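Long-range contacts in protein angel homolog 2 (Homo sapiens, PDB 6RVZ), which probably acts as a magnesium-dependent phosphoesterase of the CCR4/nocturin family, is thought to bind mRNA 3'-UTRs, and holds adenosine-2',3'-vanadate in its active site: residues N58-D63 against L103-E108; C126-R131 against G138-F143; A192-L197 against G235-V240; I361-I366 against S416-L421. All coordinates share one frame; numbering follows the deposited sequence.

All four contacts are buried, and all reach the adenosine-vanadate group. Contacts 1 and 2 belong to one sheet, where strands 100-107 and 137-144 are neighbours; in the other, strand 231-236 of contact 3 neighbours strand 360-369 of contact 4. Contact 3 lies deepest, its centre about 4 Å from that of the chain, and pairs strand ends whose side chains bind the ligand. Contact 2 is regular strand pairing at a sheet margin, with several partly exposed residues, and only Arg131 approaches the ligand. Contact 1 supplies the protein carboxylate that binds magnesium, whereas contact 4 pairs a loop histidine with a strand carboxylate. Contacts 2 and 4 do not touch, their nearest atoms being about 10 Å apart.

Contact 1 of 4, residues N58-D63 against L103-E108; sequences NILSQD and LQEVQE. With MG (magnesium ion), chain C; KL2 (adenosine-2',3'-vanadate), chain B.
Asn58 and Glu105 meet in a buried, mostly polar contact at the end of strand 49-58 and the break in strand 100-107, parallel neighbours in one sheet, where both chains turn into the magnesium site. The strands' last parallel pairing is Asn58 with Gln104, held by the bond from Ile59 N to Gln104 O (3.1 Å). At Glu105, in a G1 beta bulge with Val106 opposite Gly138, the chain turns a corner and the side chain, extended past CG, splits its carboxylate between two tasks. Glu105 OE2 binds magnesium at 2.1 Å, while Glu105 OE1 accepts from Ser61 N at 3.0 Å on its anti side. Asn58 ND2 also donates to Glu105 OE2 (3.0 Å), arriving 46° out of the carboxylate plane, and has Asp236 as a further partner. The amide of Asn58 is itself steadied by an Asx turn, OD1 accepting from Leu60 N. Gln107 OE1 takes two donors, Ser61 OG at 2.6 Å and Asp63 N at 2.8 Å, which ties Ser61, the N-cap residue of helix 62-67, and the first turn to strand 100-107. Ile59 fills the apolar side, its CG2 reaching Leu103 CD2 at 4.3 Å. Three waters and two adenosine-vanadate oxygens complete the metal's six ligands; one water ties Asn58 OD1 to this shell. Another donates to Glu105 OE1, so Ser61, Asn58, metal and water together fix the carboxylate's rotation.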
# COMPACT_ATOMS: atom_id res chain seq x y z
N ASN A 58 -7.08 1.64 2.72
CA ASN A 58 -7.94 0.86 1.84
C ASN A 58 -9.37 1.13 2.30
O ASN A 58 -9.75 0.71 3.40
CB ASN A 58 -7.55 -0.62 1.89
CG ASN A 58 -8.40 -1.51 1.00
OD1 ASN A 58 -9.60 -1.29 0.86
ND2 ASN A 58 -7.78 -2.51 0.40
N ILE A 59 -10.15 1.87 1.50
CA ILE A 59 -11.43 2.38 1.95
C ILE A 59 -12.58 1.41 1.64
O ILE A 59 -13.71 1.68 2.05
CB ILE A 59 -11.70 3.79 1.39
CG1 ILE A 59 -11.93 3.81 -0.12
CG2 ILE A 59 -10.57 4.73 1.79
CD1 ILE A 59 -12.44 5.14 -0.64
N LEU A 60 -12.30 0.30 0.92
CA LEU A 60 -13.27 -0.72 0.54
C LEU A 60 -14.23 -0.19 -0.52
O LEU A 60 -15.11 0.62 -0.23
CB LEU A 60 -14.01 -1.28 1.76
CG LEU A 60 -15.09 -2.33 1.48
CD1 LEU A 60 -14.57 -3.53 0.70
CD2 LEU A 60 -15.71 -2.78 2.79
N SER A 61 -14.05 -0.68 -1.75
CA SER A 61 -14.90 -0.35 -2.88
C SER A 61 -16.27 -0.98 -2.64
O SER A 61 -16.34 -2.16 -2.30
CB SER A 61 -14.26 -0.86 -4.15
OG SER A 61 -15.23 -1.20 -5.13
N GLN A 62 -17.38 -0.23 -2.80
CA GLN A 62 -18.70 -0.79 -2.59
C GLN A 62 -18.94 -1.99 -3.50
O GLN A 62 -19.59 -2.95 -3.09
CB GLN A 62 -19.78 0.26 -2.87
CG GLN A 62 -21.17 -0.14 -2.42
CD GLN A 62 -21.29 -0.25 -0.92
OE1 GLN A 62 -20.57 0.41 -0.17
NE2 GLN A 62 -22.20 -1.10 -0.47
N ASP A 63 -18.43 -1.92 -4.74
CA ASP A 63 -18.58 -2.98 -5.73
C ASP A 63 -17.86 -4.23 -5.23
O ASP A 63 -18.43 -5.32 -5.30
CB ASP A 63 -18.06 -2.55 -7.11
CG ASP A 63 -19.00 -1.63 -7.87
OD1 ASP A 63 -20.05 -1.26 -7.31
OD2 ASP A 63 -18.68 -1.30 -9.03
N LEU A 103 -4.64 6.11 -0.90
CA LEU A 103 -5.87 5.34 -0.76
C LEU A 103 -5.87 4.17 -1.75
O LEU A 103 -5.33 4.28 -2.85
CB LEU A 103 -7.07 6.27 -1.02
CG LEU A 103 -7.09 7.57 -0.23
CD1 LEU A 103 -8.23 8.46 -0.70
CD2 LEU A 103 -7.21 7.31 1.26
N GLN A 104 -6.51 3.06 -1.34
CA GLN A 104 -6.73 1.90 -2.19
C GLN A 104 -8.22 1.60 -2.24
O GLN A 104 -8.98 2.05 -1.38
CB GLN A 104 -5.93 0.69 -1.67
CG GLN A 104 -4.44 0.97 -1.48
CD GLN A 104 -4.12 1.55 -0.13
OE1 GLN A 104 -4.70 1.19 0.88
NE2 GLN A 104 -3.16 2.47 -0.11
N GLU A 105 -8.63 0.83 -3.27
CA GLU A 105 -10.02 0.48 -3.54
C GLU A 105 -10.88 1.74 -3.67
O GLU A 105 -11.98 1.82 -3.12
CB GLU A 105 -10.58 -0.46 -2.47
CG GLU A 105 -9.92 -1.83 -2.44
CD GLU A 105 -10.69 -2.88 -1.66
OE1 GLU A 105 -11.93 -2.78 -1.60
OE2 GLU A 105 -10.05 -3.79 -1.11
N VAL A 106 -10.36 2.71 -4.42
CA VAL A 106 -11.07 3.94 -4.74
C VAL A 106 -11.88 3.70 -6.01
O VAL A 106 -11.31 3.63 -7.10
CB VAL A 106 -10.08 5.12 -4.89
CG1 VAL A 106 -10.78 6.40 -5.31
CG2 VAL A 106 -9.26 5.34 -3.63
N GLN A 107 -13.20 3.56 -5.86
CA GLN A 107 -14.09 3.22 -6.95
C GLN A 107 -14.25 4.44 -7.87
O GLN A 107 -14.47 5.55 -7.38
CB GLN A 107 -15.43 2.75 -6.39
CG GLN A 107 -16.26 1.92 -7.36
CD GLN A 107 -17.40 1.22 -6.65
OE1 GLN A 107 -17.18 0.31 -5.85
NE2 GLN A 107 -18.61 1.66 -6.92
N GLU A 108 -14.16 4.22 -9.19
CA GLU A 108 -14.08 5.30 -10.16
C GLU A 108 -15.32 6.20 -10.09
O GLU A 108 -15.19 7.41 -9.98
CB GLU A 108 -13.92 4.74 -11.58
CG GLU A 108 -14.07 5.80 -12.68
CD GLU A 108 -14.01 5.27 -14.10
OE1 GLU A 108 -14.58 4.19 -14.36
OE2 GLU A 108 -13.38 5.93 -14.95
MG MG C . -10.69 -5.44 0.11
O2V KL2 B . -8.11 -8.55 1.31
V KL2 B . -8.08 -6.93 0.19
O2' KL2 B . -9.87 -7.40 -0.55
O1V KL2 B . -6.13 -6.46 0.82
O3V KL2 B . -8.87 -5.12 0.91
O3' KL2 B . -7.56 -7.07 -1.73
C3' KL2 B . -8.58 -7.63 -2.55
C2' KL2 B . -9.71 -8.20 -1.71
C4' KL2 B . -9.31 -6.63 -3.42
C5' KL2 B . -8.54 -6.33 -4.70
O5' KL2 B . -8.51 -7.49 -5.54
O4' KL2 B . -10.61 -7.21 -3.66
C1' KL2 B . -10.94 -8.14 -2.61
N1 KL2 B . -12.05 -13.10 -1.43
C2 KL2 B . -11.81 -12.07 -0.60
N3 KL2 B . -11.54 -10.84 -1.06
C4 KL2 B . -11.49 -10.61 -2.39
C5 KL2 B . -11.73 -11.65 -3.27
C6 KL2 B . -12.01 -12.92 -2.77
N6 KL2 B . -12.24 -13.96 -3.61
N7 KL2 B . -11.61 -11.17 -4.52
C8 KL2 B . -11.32 -9.86 -4.40
N9 KL2 B . -11.24 -9.51 -3.12
O HOH W 1 -11.11 -3.68 1.32
O HOH W 2 -21.52 0.71 -6.14
O HOH W 3 -12.36 -5.41 -0.96
O HOH W 4 -11.49 -6.54 1.69

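Contact 2 of 4, residues C126-R131 against G138-F143; sequences CEYKMR and GCAICF. With KL2 (adenosine-2',3'-vanadate), chain B.
The ring of Tyr128 meets Ala140 at its edge, CD1 standing 4.3 Å from the methyl CB, while one face lies over the backbone N of Met130, which sits near the ring's margin. Tyr111 of helix 108-121 also stacks with this ring. The other flat group, the guanidinium of Arg131, has C5' of the adenosine-vanadate over one face, and Arg131 NH2 lies 3.5 Å from the ligand's O5'; salt bridges to Asp137 and Asp169 hold it there. Tyr128 has CG anti to the backbone N (chi1 -177°), which lays the ring along strand 137-144 and brings OH to the carbonyl of Val106, to which it is hydrogen-bonded. With a phenylalanine in its place, the Val106 carbonyl would probably lose its side-chain partner, leaving the backbone bond alone there and the ring freer to shift. The two strands form an antiparallel beta hairpin, their directions 166° apart, at the margin of one sheet of the DNase I-like fold, strand 124-130 being outermost. Glu127 with Ile141 and Lys129 with Cys139 are the hydrogen-bonded pairs; the bond from Lys129 N to Cys139 O measures 2.8 Å and runs nearly along the C=O axis. Cys126, Tyr128, Ala140 and Cys142 line the face toward helix 108-121, where Cys126 SG and Cys142 SG touch at 3.5 Å, much too far apart for a disulfide. Glu127, Lys129, Cys139 and Ile141 line the other face, against the second sheet. Gly138 packs closely against Met130, their CA atoms 4.0 Å apart, where a side chain would collide with the Lys129 carbonyl.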
# COMPACT_ATOMS: atom_id res chain seq x y z
N CYS A 126 -5.49 15.71 -6.07
CA CYS A 126 -5.70 14.27 -6.18
C CYS A 126 -5.22 13.74 -7.53
O CYS A 126 -5.52 14.33 -8.57
CB CYS A 126 -7.17 13.93 -5.97
SG CYS A 126 -7.86 14.60 -4.44
N GLU A 127 -4.48 12.63 -7.49
CA GLU A 127 -4.05 11.88 -8.67
C GLU A 127 -4.54 10.44 -8.54
O GLU A 127 -4.38 9.82 -7.49
CB GLU A 127 -2.52 11.93 -8.79
CG GLU A 127 -1.98 13.30 -9.15
CD GLU A 127 -2.31 13.77 -10.55
OE1 GLU A 127 -2.60 12.91 -11.42
OE2 GLU A 127 -2.27 15.00 -10.78
N TYR A 128 -5.14 9.91 -9.62
CA TYR A 128 -5.83 8.63 -9.61
C TYR A 128 -5.21 7.71 -10.66
O TYR A 128 -4.79 8.17 -11.72
CB TYR A 128 -7.32 8.86 -9.88
CG TYR A 128 -8.21 7.65 -9.84
CD1 TYR A 128 -8.40 6.93 -8.67
CD2 TYR A 128 -8.92 7.25 -10.96
CE1 TYR A 128 -9.25 5.82 -8.63
CE2 TYR A 128 -9.78 6.15 -10.93
CZ TYR A 128 -9.94 5.44 -9.76
OH TYR A 128 -10.77 4.35 -9.72
N LYS A 129 -5.16 6.41 -10.34
CA LYS A 129 -4.82 5.37 -11.30
C LYS A 129 -5.76 4.18 -11.08
O LYS A 129 -5.65 3.48 -10.08
CB LYS A 129 -3.36 4.93 -11.18
CG LYS A 129 -2.92 3.85 -12.15
CD LYS A 129 -3.36 4.08 -13.58
CE LYS A 129 -2.85 3.04 -14.56
NZ LYS A 129 -3.39 3.24 -15.92
N MET A 130 -6.68 3.99 -12.03
CA MET A 130 -7.66 2.91 -11.98
C MET A 130 -7.00 1.61 -12.42
O MET A 130 -6.10 1.62 -13.27
CB MET A 130 -8.83 3.23 -12.91
CG MET A 130 -10.08 2.43 -12.61
SD MET A 130 -11.44 2.83 -13.72
CE MET A 130 -10.64 2.74 -15.32
N ARG A 131 -7.46 0.48 -11.85
CA ARG A 131 -7.10 -0.84 -12.34
C ARG A 131 -7.61 -0.98 -13.78
O ARG A 131 -8.58 -0.33 -14.16
CB ARG A 131 -7.65 -1.93 -11.41
CG ARG A 131 -6.92 -2.04 -10.08
CD ARG A 131 -7.12 -3.39 -9.41
NE ARG A 131 -8.45 -3.55 -8.84
CZ ARG A 131 -8.98 -4.71 -8.47
NH1 ARG A 131 -10.19 -4.74 -7.93
NH2 ARG A 131 -8.32 -5.84 -8.66
N GLY A 138 -9.21 1.69 -7.96
CA GLY A 138 -7.80 1.97 -8.14
C GLY A 138 -7.17 2.63 -6.92
O GLY A 138 -7.75 2.65 -5.84
N CYS A 139 -5.95 3.15 -7.15
CA CYS A 139 -5.18 3.86 -6.15
C CYS A 139 -5.27 5.36 -6.41
O CYS A 139 -5.29 5.80 -7.56
CB CYS A 139 -3.72 3.44 -6.18
SG CYS A 139 -3.46 1.70 -5.77
N ALA A 140 -5.29 6.14 -5.33
CA ALA A 140 -5.16 7.58 -5.40
C ALA A 140 -4.04 8.01 -4.46
O ALA A 140 -3.87 7.45 -3.39
CB ALA A 140 -6.47 8.24 -5.04
N ILE A 141 -3.23 8.98 -4.93
CA ILE A 141 -2.32 9.71 -4.07
C ILE A 141 -2.77 11.17 -4.08
O ILE A 141 -2.84 11.79 -5.13
CB ILE A 141 -0.85 9.54 -4.50
CG1 ILE A 141 -0.43 8.07 -4.55
CG2 ILE A 141 0.07 10.35 -3.59
CD1 ILE A 141 0.97 7.83 -5.08
N CYS A 142 -3.10 11.68 -2.88
CA CYS A 142 -3.55 13.05 -2.70
C CYS A 142 -2.58 13.76 -1.75
O CYS A 142 -2.03 13.14 -0.85
CB CYS A 142 -4.97 13.08 -2.16
SG CYS A 142 -6.10 11.96 -3.02
N PHE A 143 -2.38 15.06 -1.98
CA PHE A 143 -1.49 15.86 -1.16
C PHE A 143 -2.06 17.27 -1.04
O PHE A 143 -2.76 17.74 -1.94
CB PHE A 143 -0.07 15.87 -1.73
CG PHE A 143 0.06 16.50 -3.10
CD1 PHE A 143 0.06 15.72 -4.24
CD2 PHE A 143 0.15 17.88 -3.24
CE1 PHE A 143 0.17 16.30 -5.50
CE2 PHE A 143 0.26 18.46 -4.49
CZ PHE A 143 0.27 17.67 -5.62
O2V KL2 B . -8.11 -8.55 1.31
V KL2 B . -8.08 -6.93 0.19
O2' KL2 B . -9.87 -7.40 -0.55
O1V KL2 B . -6.13 -6.46 0.82
O3V KL2 B . -8.87 -5.12 0.91
O3' KL2 B . -7.56 -7.07 -1.73
C3' KL2 B . -8.58 -7.63 -2.55
C2' KL2 B . -9.71 -8.20 -1.71
C4' KL2 B . -9.31 -6.63 -3.42
C5' KL2 B . -8.54 -6.33 -4.70
O5' KL2 B . -8.51 -7.49 -5.54
O4' KL2 B . -10.61 -7.21 -3.66
C1' KL2 B . -10.94 -8.14 -2.61
N1 KL2 B . -12.05 -13.10 -1.43
C2 KL2 B . -11.81 -12.07 -0.60
N3 KL2 B . -11.54 -10.84 -1.06
C4 KL2 B . -11.49 -10.61 -2.39
C5 KL2 B . -11.73 -11.65 -3.27
C6 KL2 B . -12.01 -12.92 -2.77
N6 KL2 B . -12.24 -13.96 -3.61
N7 KL2 B . -11.61 -11.17 -4.52
C8 KL2 B . -11.32 -9.86 -4.40
N9 KL2 B . -11.24 -9.51 -3.12

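Contact 3 of 4, residues A192-L197 against G235-V240; sequences ANTHLL and GDFNSV. With KL2 (adenosine-2',3'-vanadate), chain B.
His195 and Asp236 pair in parallel at the ends of strands 189-195 and 231-236, the two strands of a beta-alpha-beta unit whose crossover is helix 203-221. Backbone bonds set their register: Asp236 N donates to Thr194 O (3.1 Å), and Leu196 N to Asp236 O (2.9 Å). At Gly235 the chains come so close that a CB would run into the Thr194 carbonyl. Stacking and CH-pi contacts follow. The side chains of His195 and Asp236 run alongside in one direction, ring and carboxylate only 13° apart, with Asp236 CB over one face of the imidazole near its rim. Thr194 CG2 likewise sits over a face of the Phe237 ring, 4.2 Å from its centroid, and Leu196 CD1 packs against Phe237 CD2 at 3.7 Å. The polar side-chain bonds gather round the ligand. Asp236 OD1 accepts from Asn238 N in an Asx turn, while its OD2 accepts from Asn58 ND2. Asn238 ND2 gives two bonds, one to Leu196 O at 3.0 Å, with the acceptor in the amide plane, and one to O3' of the adenosine-vanadate at 3.2 Å. With an aspartate here the amide N-H is gone, and Leu196 O would probably lose its side-chain mate and O3' keep only the His195 bond, facing carboxylate oxygens. His195 NE2 also donates to O3', at 2.9 Å, from the ring edge. Two N-H groups thus grip the oxygen that bridges ribose and vanadium, as would suit a negative charge building up on O3' if a 2',3'-cyclic phosphate were opened there.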
# COMPACT_ATOMS: atom_id res chain seq x y z
N ALA A 192 4.90 6.63 -3.31
CA ALA A 192 4.38 5.51 -4.08
C ALA A 192 3.21 4.87 -3.34
O ALA A 192 3.17 4.87 -2.11
CB ALA A 192 5.48 4.50 -4.33
N ASN A 193 2.26 4.32 -4.11
CA ASN A 193 1.07 3.67 -3.59
C ASN A 193 0.72 2.50 -4.52
O ASN A 193 0.90 2.61 -5.74
CB ASN A 193 -0.09 4.67 -3.45
CG ASN A 193 -1.37 4.07 -2.89
OD1 ASN A 193 -1.36 2.99 -2.30
ND2 ASN A 193 -2.48 4.77 -3.07
N THR A 194 0.25 1.38 -3.96
CA THR A 194 -0.18 0.24 -4.75
C THR A 194 -1.21 -0.60 -4.00
O THR A 194 -1.42 -0.42 -2.80
CB THR A 194 1.01 -0.64 -5.17
OG1 THR A 194 0.60 -1.48 -6.24
CG2 THR A 194 1.56 -1.49 -4.05
N HIS A 195 -1.85 -1.50 -4.75
CA HIS A 195 -2.67 -2.58 -4.23
C HIS A 195 -2.31 -3.84 -5.02
O HIS A 195 -2.75 -4.00 -6.16
CB HIS A 195 -4.16 -2.22 -4.32
CG HIS A 195 -5.07 -3.15 -3.60
ND1 HIS A 195 -6.42 -2.88 -3.44
CD2 HIS A 195 -4.84 -4.33 -2.99
CE1 HIS A 195 -6.98 -3.87 -2.76
NE2 HIS A 195 -6.03 -4.77 -2.47
N LEU A 196 -1.50 -4.72 -4.42
CA LEU A 196 -0.98 -5.90 -5.10
C LEU A 196 -2.07 -6.97 -5.24
O LEU A 196 -3.04 -6.97 -4.48
CB LEU A 196 0.22 -6.46 -4.34
CG LEU A 196 1.48 -5.58 -4.31
CD1 LEU A 196 2.68 -6.38 -3.81
CD2 LEU A 196 1.77 -4.99 -5.68
N LEU A 197 -1.87 -7.89 -6.20
CA LEU A 197 -2.75 -9.02 -6.46
C LEU A 197 -3.14 -9.70 -5.16
O LEU A 197 -2.28 -9.98 -4.32
CB LEU A 197 -2.03 -10.00 -7.39
CG LEU A 197 -2.75 -11.33 -7.65
CD1 LEU A 197 -4.08 -11.10 -8.36
CD2 LEU A 197 -1.88 -12.28 -8.45
N GLY A 235 0.67 1.23 0.75
CA GLY A 235 -0.28 0.42 -0.00
C GLY A 235 -0.73 -0.84 0.71
O GLY A 235 -0.27 -1.16 1.81
N ASP A 236 -1.65 -1.54 0.04
CA ASP A 236 -2.13 -2.85 0.40
C ASP A 236 -1.33 -3.88 -0.41
O ASP A 236 -1.55 -4.02 -1.61
CB ASP A 236 -3.64 -2.93 0.15
CG ASP A 236 -4.30 -4.20 0.64
OD1 ASP A 236 -3.58 -5.21 0.84
OD2 ASP A 236 -5.54 -4.18 0.81
N PHE A 237 -0.40 -4.57 0.25
CA PHE A 237 0.52 -5.48 -0.41
C PHE A 237 -0.00 -6.92 -0.35
O PHE A 237 0.62 -7.82 -0.91
CB PHE A 237 1.91 -5.34 0.20
CG PHE A 237 2.60 -4.04 -0.13
CD1 PHE A 237 2.27 -2.88 0.54
CD2 PHE A 237 3.56 -3.98 -1.13
CE1 PHE A 237 2.88 -1.67 0.23
CE2 PHE A 237 4.18 -2.77 -1.43
CZ PHE A 237 3.84 -1.62 -0.75
N ASN A 238 -1.14 -7.13 0.34
CA ASN A 238 -1.78 -8.44 0.45
C ASN A 238 -0.76 -9.49 0.90
O ASN A 238 -0.83 -10.65 0.50
CB ASN A 238 -2.51 -8.82 -0.84
CG ASN A 238 -3.96 -8.38 -0.86
OD1 ASN A 238 -4.68 -8.56 0.13
ND2 ASN A 238 -4.41 -7.81 -1.97
N SER A 239 0.17 -9.06 1.77
CA SER A 239 1.24 -9.89 2.30
C SER A 239 1.43 -9.54 3.77
O SER A 239 1.31 -8.38 4.14
CB SER A 239 2.52 -9.70 1.52
OG SER A 239 2.32 -9.89 0.13
N VAL A 240 1.72 -10.55 4.60
CA VAL A 240 1.72 -10.40 6.05
C VAL A 240 3.15 -10.13 6.53
O VAL A 240 4.11 -10.46 5.82
CB VAL A 240 1.11 -11.63 6.75
CG1 VAL A 240 -0.34 -11.85 6.33
CG2 VAL A 240 1.92 -12.90 6.53
O2V KL2 B . -8.11 -8.55 1.31
V KL2 B . -8.08 -6.93 0.19
O2' KL2 B . -9.87 -7.40 -0.55
O1V KL2 B . -6.13 -6.46 0.82
O3V KL2 B . -8.87 -5.12 0.91
O3' KL2 B . -7.56 -7.07 -1.73
C3' KL2 B . -8.58 -7.63 -2.55
C2' KL2 B . -9.71 -8.20 -1.71
C4' KL2 B . -9.31 -6.63 -3.42
C5' KL2 B . -8.54 -6.33 -4.70
O5' KL2 B . -8.51 -7.49 -5.54
O4' KL2 B . -10.61 -7.21 -3.66
C1' KL2 B . -10.94 -8.14 -2.61
N1 KL2 B . -12.05 -13.10 -1.43
C2 KL2 B . -11.81 -12.07 -0.60
N3 KL2 B . -11.54 -10.84 -1.06
C4 KL2 B . -11.49 -10.61 -2.39
C5 KL2 B . -11.73 -11.65 -3.27
C6 KL2 B . -12.01 -12.92 -2.77
N6 KL2 B . -12.24 -13.96 -3.61
N7 KL2 B . -11.61 -11.17 -4.52
C8 KL2 B . -11.32 -9.86 -4.40
N9 KL2 B . -11.24 -9.51 -3.12

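Contact 4 of 4, residues I361-I366 against S416-L421; sequences ITVDYI and SDHLPL. With KL2 (adenosine-2',3'-vanadate), chain B.
The imidazole of His418 stands between Asp364 and the vanadate, with a hydrogen bond at each nitrogen. His418 NE2 donates to O3V of the adenosine-vanadate at 2.6 Å, and His418 ND1 donates to Asp364 OD2 at 2.7 Å. The latter bond is well aimed: it uses the syn lone pair of OD2, lies in the plane of the ring, and has an angle of 156° at the hydrogen. Carboxylate and ring are turned 75° from each other. At the ring edge, Val363 CG2 approaches CE1 of His418 at 3.8 Å and also borders the vanadate. His418 belongs to the Ser-Asp-His sequence of the endonuclease/exonuclease/phosphatase fold, on the loop before strand 421-428, while Asp364 opens the regular part of strand 360-369 in the other sheet. In the second shell, Asp364 OD2 takes a further hydrogen bond from Thr353 OG1, and the backbone of His418 is fixed by an ST turn, its N donating to Ser416 OG at 3.0 Å. Ser416 OG in turn bonds to the carbonyl of Asn58. Behind the pair, Leu421 packs apolar atoms on the strand: CD1 meets Asp364 CB at 3.8 Å, and CB meets Ile366 CD1 as the two side chains pass each other head to tail.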
# COMPACT_ATOMS: atom_id res chain seq x y z
N ILE A 361 -5.70 -9.74 9.74
CA ILE A 361 -4.28 -9.73 9.45
C ILE A 361 -3.80 -8.30 9.17
O ILE A 361 -4.61 -7.40 9.00
CB ILE A 361 -3.97 -10.66 8.25
CG1 ILE A 361 -4.80 -10.27 7.01
CG2 ILE A 361 -4.16 -12.12 8.62
CD1 ILE A 361 -4.56 -11.14 5.80
N THR A 362 -2.47 -8.13 9.15
CA THR A 362 -1.82 -6.95 8.60
C THR A 362 -1.44 -7.22 7.14
O THR A 362 -0.71 -8.17 6.87
CB THR A 362 -0.56 -6.57 9.41
OG1 THR A 362 -0.96 -6.01 10.66
CG2 THR A 362 0.33 -5.58 8.70
N VAL A 363 -1.97 -6.41 6.21
CA VAL A 363 -1.55 -6.44 4.81
C VAL A 363 -1.24 -5.03 4.31
O VAL A 363 -0.81 -4.87 3.17
CB VAL A 363 -2.60 -7.11 3.90
CG1 VAL A 363 -2.78 -8.59 4.23
CG2 VAL A 363 -3.95 -6.40 3.93
N ASP A 364 -1.44 -4.01 5.16
CA ASP A 364 -1.21 -2.61 4.82
C ASP A 364 0.08 -2.14 5.49
O ASP A 364 0.37 -2.53 6.62
CB ASP A 364 -2.39 -1.74 5.25
CG ASP A 364 -3.72 -2.17 4.66
OD1 ASP A 364 -3.98 -1.84 3.48
OD2 ASP A 364 -4.49 -2.83 5.39
N TYR A 365 0.85 -1.30 4.78
CA TYR A 365 2.13 -0.82 5.27
C TYR A 365 2.36 0.63 4.82
O TYR A 365 1.86 1.05 3.78
CB TYR A 365 3.27 -1.71 4.78
CG TYR A 365 3.12 -3.17 5.11
CD1 TYR A 365 3.62 -3.69 6.30
CD2 TYR A 365 2.46 -4.03 4.25
CE1 TYR A 365 3.47 -5.04 6.61
CE2 TYR A 365 2.30 -5.38 4.55
CZ TYR A 365 2.81 -5.88 5.74
OH TYR A 365 2.65 -7.20 6.04
N ILE A 366 3.09 1.38 5.65
CA ILE A 366 3.78 2.59 5.23
C ILE A 366 5.28 2.33 5.37
O ILE A 366 5.78 2.22 6.49
CB ILE A 366 3.33 3.83 6.03
CG1 ILE A 366 1.83 4.08 5.92
CG2 ILE A 366 4.14 5.05 5.62
CD1 ILE A 366 1.32 5.21 6.79
N SER A 416 -14.75 1.01 6.97
CA SER A 416 -13.99 0.14 6.09
C SER A 416 -13.66 -1.17 6.82
O SER A 416 -13.68 -1.21 8.05
CB SER A 416 -12.73 0.80 5.60
OG SER A 416 -11.95 -0.09 4.81
N ASP A 417 -13.34 -2.22 6.05
CA ASP A 417 -12.88 -3.48 6.62
C ASP A 417 -11.37 -3.40 6.88
O ASP A 417 -10.79 -4.36 7.39
CB ASP A 417 -13.29 -4.69 5.77
CG ASP A 417 -12.75 -4.72 4.35
OD1 ASP A 417 -12.20 -3.70 3.90
OD2 ASP A 417 -12.92 -5.77 3.70
N HIS A 418 -10.75 -2.26 6.52
CA HIS A 418 -9.38 -1.93 6.92
C HIS A 418 -9.39 -0.78 7.92
O HIS A 418 -10.35 -0.01 7.98
CB HIS A 418 -8.54 -1.54 5.69
CG HIS A 418 -8.27 -2.66 4.74
ND1 HIS A 418 -7.00 -3.17 4.55
CD2 HIS A 418 -9.08 -3.35 3.92
CE1 HIS A 418 -7.05 -4.14 3.66
NE2 HIS A 418 -8.32 -4.27 3.26
N LEU A 419 -8.29 -0.65 8.68
CA LEU A 419 -8.00 0.51 9.51
C LEU A 419 -7.07 1.45 8.74
O LEU A 419 -6.19 0.98 8.03
CB LEU A 419 -7.33 0.06 10.81
CG LEU A 419 -8.18 -0.79 11.76
CD1 LEU A 419 -7.33 -1.28 12.93
CD2 LEU A 419 -9.38 -0.02 12.27
N PRO A 420 -7.23 2.79 8.86
CA PRO A 420 -6.27 3.72 8.26
C PRO A 420 -4.94 3.72 9.01
O PRO A 420 -4.92 3.76 10.24
CB PRO A 420 -6.98 5.09 8.38
CG PRO A 420 -7.90 4.94 9.57
CD PRO A 420 -8.32 3.48 9.57
N LEU A 421 -3.84 3.65 8.26
CA LEU A 421 -2.49 3.81 8.79
C LEU A 421 -2.14 5.30 8.71
O LEU A 421 -2.48 5.96 7.74
CB LEU A 421 -1.51 2.97 7.97
CG LEU A 421 -1.44 1.48 8.31
CD1 LEU A 421 -2.78 0.79 8.09
CD2 LEU A 421 -0.35 0.79 7.50
O2V KL2 B . -8.11 -8.55 1.31
V KL2 B . -8.08 -6.93 0.19
O2' KL2 B . -9.87 -7.40 -0.55
O1V KL2 B . -6.13 -6.46 0.82
O3V KL2 B . -8.87 -5.12 0.91
O3' KL2 B . -7.56 -7.07 -1.73
C3' KL2 B . -8.58 -7.63 -2.55
C2' KL2 B . -9.71 -8.20 -1.71
C4' KL2 B . -9.31 -6.63 -3.42
C5' KL2 B . -8.54 -6.33 -4.70
O5' KL2 B . -8.51 -7.49 -5.54
O4' KL2 B . -10.61 -7.21 -3.66
C1' KL2 B . -10.94 -8.14 -2.61
N1 KL2 B . -12.05 -13.10 -1.43
C2 KL2 B . -11.81 -12.07 -0.60
N3 KL2 B . -11.54 -10.84 -1.06
C4 KL2 B . -11.49 -10.61 -2.39
C5 KL2 B . -11.73 -11.65 -3.27
C6 KL2 B . -12.01 -12.92 -2.77
N6 KL2 B . -12.24 -13.96 -3.61
N7 KL2 B . -11.61 -11.17 -4.52
C8 KL2 B . -11.32 -9.86 -4.40
N9 KL2 B . -11.24 -9.51 -3.12